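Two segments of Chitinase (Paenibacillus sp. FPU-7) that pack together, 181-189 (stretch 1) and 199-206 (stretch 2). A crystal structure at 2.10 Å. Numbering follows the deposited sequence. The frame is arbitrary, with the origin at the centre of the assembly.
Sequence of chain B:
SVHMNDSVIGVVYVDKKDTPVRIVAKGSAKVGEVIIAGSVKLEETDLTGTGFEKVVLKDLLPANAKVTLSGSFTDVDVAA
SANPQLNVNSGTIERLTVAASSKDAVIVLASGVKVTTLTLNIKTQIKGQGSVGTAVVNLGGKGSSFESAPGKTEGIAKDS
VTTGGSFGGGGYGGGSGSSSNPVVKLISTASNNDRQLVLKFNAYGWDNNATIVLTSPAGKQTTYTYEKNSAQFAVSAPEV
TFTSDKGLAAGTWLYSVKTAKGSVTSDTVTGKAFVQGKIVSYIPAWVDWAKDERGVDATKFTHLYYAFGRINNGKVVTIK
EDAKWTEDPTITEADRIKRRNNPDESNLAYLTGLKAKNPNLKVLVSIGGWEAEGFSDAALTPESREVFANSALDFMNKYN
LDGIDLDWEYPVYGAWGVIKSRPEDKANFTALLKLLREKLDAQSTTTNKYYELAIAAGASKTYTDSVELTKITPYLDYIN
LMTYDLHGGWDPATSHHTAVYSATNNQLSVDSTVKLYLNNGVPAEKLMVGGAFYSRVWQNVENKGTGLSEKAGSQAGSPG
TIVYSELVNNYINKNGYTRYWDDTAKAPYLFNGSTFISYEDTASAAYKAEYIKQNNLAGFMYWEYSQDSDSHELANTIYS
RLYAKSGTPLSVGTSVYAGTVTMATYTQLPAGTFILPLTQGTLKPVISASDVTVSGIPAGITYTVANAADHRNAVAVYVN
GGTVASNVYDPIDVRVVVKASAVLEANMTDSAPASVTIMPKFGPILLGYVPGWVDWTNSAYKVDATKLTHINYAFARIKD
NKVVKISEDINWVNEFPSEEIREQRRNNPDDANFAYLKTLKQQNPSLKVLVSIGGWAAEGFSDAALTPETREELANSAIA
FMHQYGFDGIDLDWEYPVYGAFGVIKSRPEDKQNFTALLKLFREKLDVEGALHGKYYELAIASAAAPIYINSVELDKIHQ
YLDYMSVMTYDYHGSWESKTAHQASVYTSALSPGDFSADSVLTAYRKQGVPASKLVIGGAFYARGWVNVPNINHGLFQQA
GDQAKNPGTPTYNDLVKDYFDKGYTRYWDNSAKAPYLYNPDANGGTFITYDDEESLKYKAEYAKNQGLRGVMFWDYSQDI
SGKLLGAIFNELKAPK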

# COMPACT_ATOMS: atom_id res chain seq x y z
N ASN B 181 37.93 20.63 9.83
CA ASN B 181 37.08 20.18 8.71
C ASN B 181 35.57 20.20 8.95
O ASN B 181 35.12 19.91 10.07
CB ASN B 181 37.48 18.76 8.27
CG ASN B 181 38.80 18.72 7.54
OD1 ASN B 181 39.12 19.62 6.76
ND2 ASN B 181 39.58 17.66 7.78
N PRO B 182 34.79 20.51 7.89
CA PRO B 182 33.34 20.33 7.97
C PRO B 182 32.94 18.84 7.99
O PRO B 182 33.18 18.11 7.03
CB PRO B 182 32.81 21.04 6.71
CG PRO B 182 33.96 21.10 5.77
CD PRO B 182 35.21 21.09 6.60
N VAL B 183 32.39 18.42 9.13
CA VAL B 183 31.85 17.07 9.33
C VAL B 183 30.32 17.22 9.40
O VAL B 183 29.84 18.15 10.06
CB VAL B 183 32.41 16.45 10.64
CG1 VAL B 183 31.62 15.22 11.10
CG2 VAL B 183 33.89 16.11 10.47
N VAL B 184 29.59 16.34 8.70
CA VAL B 184 28.10 16.22 8.83
C VAL B 184 27.71 14.96 9.59
O VAL B 184 27.98 13.88 9.10
CB VAL B 184 27.40 16.13 7.44
CG1 VAL B 184 25.90 15.86 7.60
CG2 VAL B 184 27.68 17.39 6.60
N LYS B 185 27.07 15.11 10.76
CA LYS B 185 26.41 13.98 11.47
C LYS B 185 24.86 13.95 11.32
O LYS B 185 24.16 14.90 11.72
CB LYS B 185 26.71 14.03 12.96
CG LYS B 185 28.20 14.01 13.29
CD LYS B 185 28.46 13.98 14.80
CE LYS B 185 27.89 12.75 15.50
NZ LYS B 185 28.22 11.48 14.79
N LEU B 186 24.32 12.84 10.80
CA LEU B 186 22.86 12.61 10.70
C LEU B 186 22.25 12.35 12.08
O LEU B 186 22.75 11.49 12.79
CB LEU B 186 22.56 11.40 9.79
CG LEU B 186 23.16 11.46 8.36
CD1 LEU B 186 22.81 10.27 7.47
CD2 LEU B 186 22.83 12.77 7.67
N ILE B 187 21.22 13.11 12.45
CA ILE B 187 20.49 12.93 13.74
C ILE B 187 19.31 11.92 13.56
O ILE B 187 19.10 11.02 14.42
CB ILE B 187 20.01 14.32 14.31
CG1 ILE B 187 21.15 15.08 15.05
CG2 ILE B 187 18.79 14.20 15.24
CD1 ILE B 187 21.28 14.86 16.57
N SER B 188 18.56 12.06 12.45
CA SER B 188 17.23 11.42 12.26
C SER B 188 16.47 11.95 11.06
O SER B 188 16.82 13.00 10.48
CB SER B 188 16.32 11.69 13.46
OG SER B 188 15.84 13.04 13.39
N THR B 189 15.38 11.24 10.74
CA THR B 189 14.44 11.58 9.66
C THR B 189 13.00 11.29 10.10
O THR B 189 12.75 10.38 10.89
CB THR B 189 14.62 10.68 8.43
OG1 THR B 189 14.14 9.37 8.79
CG2 THR B 189 16.10 10.58 8.00
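Stretch 2 (199-206) LKFNAYGW

Stretch 2 lies alongside stretch 1 as the neighbouring strand of an antiparallel β-sheet. Residues 199-203 are extended and run against strand 184-189, their N-to-C directions 148° apart and their axes approaching to 4.4 Å; together the two stretches bury 706 Å². T189 faces L199 (CA to CA 4.9 Å), L186 faces F201 (4.3 Å between CA atoms), K185 faces N202 (5.1 Å) and V184 faces A203 (4.6 Å). Beyond the strand, G205 comes level with P182, CA to CA 4.6 Å.

Backbone hydrogen bonds fix this register. K185 and N202 form a reciprocal pair, K185 N giving to N202 O at 2.8 Å and N202 N to K185 O at 2.7 Å. Past the L186-F201 pair the register slips by a residue in a β-bulge: S188, not I187, pairs with K200. The carbonyl K200 O therefore accepts from two successive amides, I187 N at 3.0 Å and S188 N at 3.3 Å, while K200 N gives to S188 O at 3.1 Å. The extra residue, I187, departs from the extended conformation with phi/psi of -89/-44, and its CA-to-CB bond points toward stretch 2. At the other end, Y204 N reaches V183 O at 3.0 Å, a weak bond because its N-H...O angle is 125°. A CA-H...O contact follows, with P182 CA 3.5 Å from Y204 O.

Apolar packing covers the face that carries V184, L186, T189, L199, F201 and A203. F201 (chi1 p) touches its direct partner L186, whose CD2 lies 4.1 Å from F201 CB, and its diagonal neighbour V184, whose CG1 approaches the ring obliquely, 3.8 Å from F201 CD2. Farther along, T189 CG2 meets L199 CD2 at 3.5 Å, the end of the leucine coming nearer than its CA-to-CB direction suggests.

The face bearing K185, S188, K200 and N202 is more polar, and there long side chains provide contact through their carbon atoms. K185 CD lies 3.4 Å from Y204 CE2, oblique to the ring, whereas V183 CG1 meets the ring edge, 4.1 Å from Y204 CD2. The bulged I187 brings CD1 to 3.2 Å from N202 ND2 and CG2 to 4.0 Å from K200 CE; S188 OG is 3.4 Å from that same K200 CE.

The turn out of the strand passes through G205, whose positive phi (66°) favours glycine. An ideal CB there would also be tight, 3.3 Å from P182 CA. W206 then points away and makes no contact with stretch 1.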

# COMPACT_ATOMS: atom_id res chain seq x y z
N LEU B 199 14.72 16.07 7.11
CA LEU B 199 16.08 15.57 7.41
C LEU B 199 16.77 16.46 8.41
O LEU B 199 17.02 17.64 8.12
CB LEU B 199 16.90 15.54 6.15
CG LEU B 199 16.39 14.52 5.17
CD1 LEU B 199 16.97 14.73 3.78
CD2 LEU B 199 16.69 13.12 5.70
N LYS B 200 17.07 15.91 9.59
CA LYS B 200 17.83 16.60 10.61
C LYS B 200 19.23 16.04 10.73
O LYS B 200 19.41 14.80 10.83
CB LYS B 200 17.17 16.50 11.98
CG LYS B 200 15.88 17.30 12.14
CD LYS B 200 15.51 17.55 13.60
CE LYS B 200 15.48 16.24 14.39
NZ LYS B 200 14.98 16.36 15.79
N PHE B 201 20.19 16.97 10.76
CA PHE B 201 21.62 16.68 10.92
C PHE B 201 22.35 17.81 11.67
O PHE B 201 21.99 19.00 11.55
CB PHE B 201 22.30 16.40 9.56
CG PHE B 201 22.07 17.46 8.49
CD1 PHE B 201 20.87 17.53 7.79
CD2 PHE B 201 23.08 18.34 8.13
CE1 PHE B 201 20.67 18.48 6.77
CE2 PHE B 201 22.88 19.30 7.11
CZ PHE B 201 21.67 19.37 6.44
N ASN B 202 23.35 17.41 12.46
CA ASN B 202 24.35 18.34 13.05
C ASN B 202 25.48 18.57 12.03
O ASN B 202 26.16 17.62 11.64
CB ASN B 202 24.93 17.79 14.37
CG ASN B 202 23.93 17.87 15.54
OD1 ASN B 202 23.25 18.89 15.76
ND2 ASN B 202 23.86 16.79 16.32
N ALA B 203 25.63 19.83 11.59
CA ALA B 203 26.70 20.23 10.64
C ALA B 203 27.77 21.07 11.34
O ALA B 203 27.62 22.28 11.52
CB ALA B 203 26.12 20.99 9.44
N TYR B 204 28.84 20.40 11.75
CA TYR B 204 30.02 21.07 12.28
C TYR B 204 30.70 21.81 11.12
O TYR B 204 30.69 21.34 9.96
CB TYR B 204 30.97 20.08 12.96
CG TYR B 204 30.31 19.18 14.02
CD1 TYR B 204 29.45 19.72 14.99
CD2 TYR B 204 30.56 17.80 14.04
CE1 TYR B 204 28.86 18.91 15.95
CE2 TYR B 204 29.97 16.99 14.99
CZ TYR B 204 29.13 17.55 15.94
OH TYR B 204 28.55 16.75 16.88
N GLY B 205 31.25 22.98 11.43
CA GLY B 205 31.79 23.88 10.41
C GLY B 205 30.72 24.43 9.49
O GLY B 205 30.92 24.50 8.26
N TRP B 206 29.59 24.81 10.08
CA TRP B 206 28.50 25.38 9.31
C TRP B 206 29.04 26.61 8.60
O TRP B 206 29.37 27.60 9.26
CB TRP B 206 27.28 25.75 10.20
CG TRP B 206 26.14 26.35 9.38
CD1 TRP B 206 25.56 27.59 9.53
CD2 TRP B 206 25.49 25.74 8.26
NE1 TRP B 206 24.59 27.78 8.57
CE2 TRP B 206 24.52 26.65 7.79
CE3 TRP B 206 25.63 24.50 7.61
CZ2 TRP B 206 23.69 26.37 6.70
CZ3 TRP B 206 24.81 24.22 6.52
CH2 TRP B 206 23.85 25.15 6.08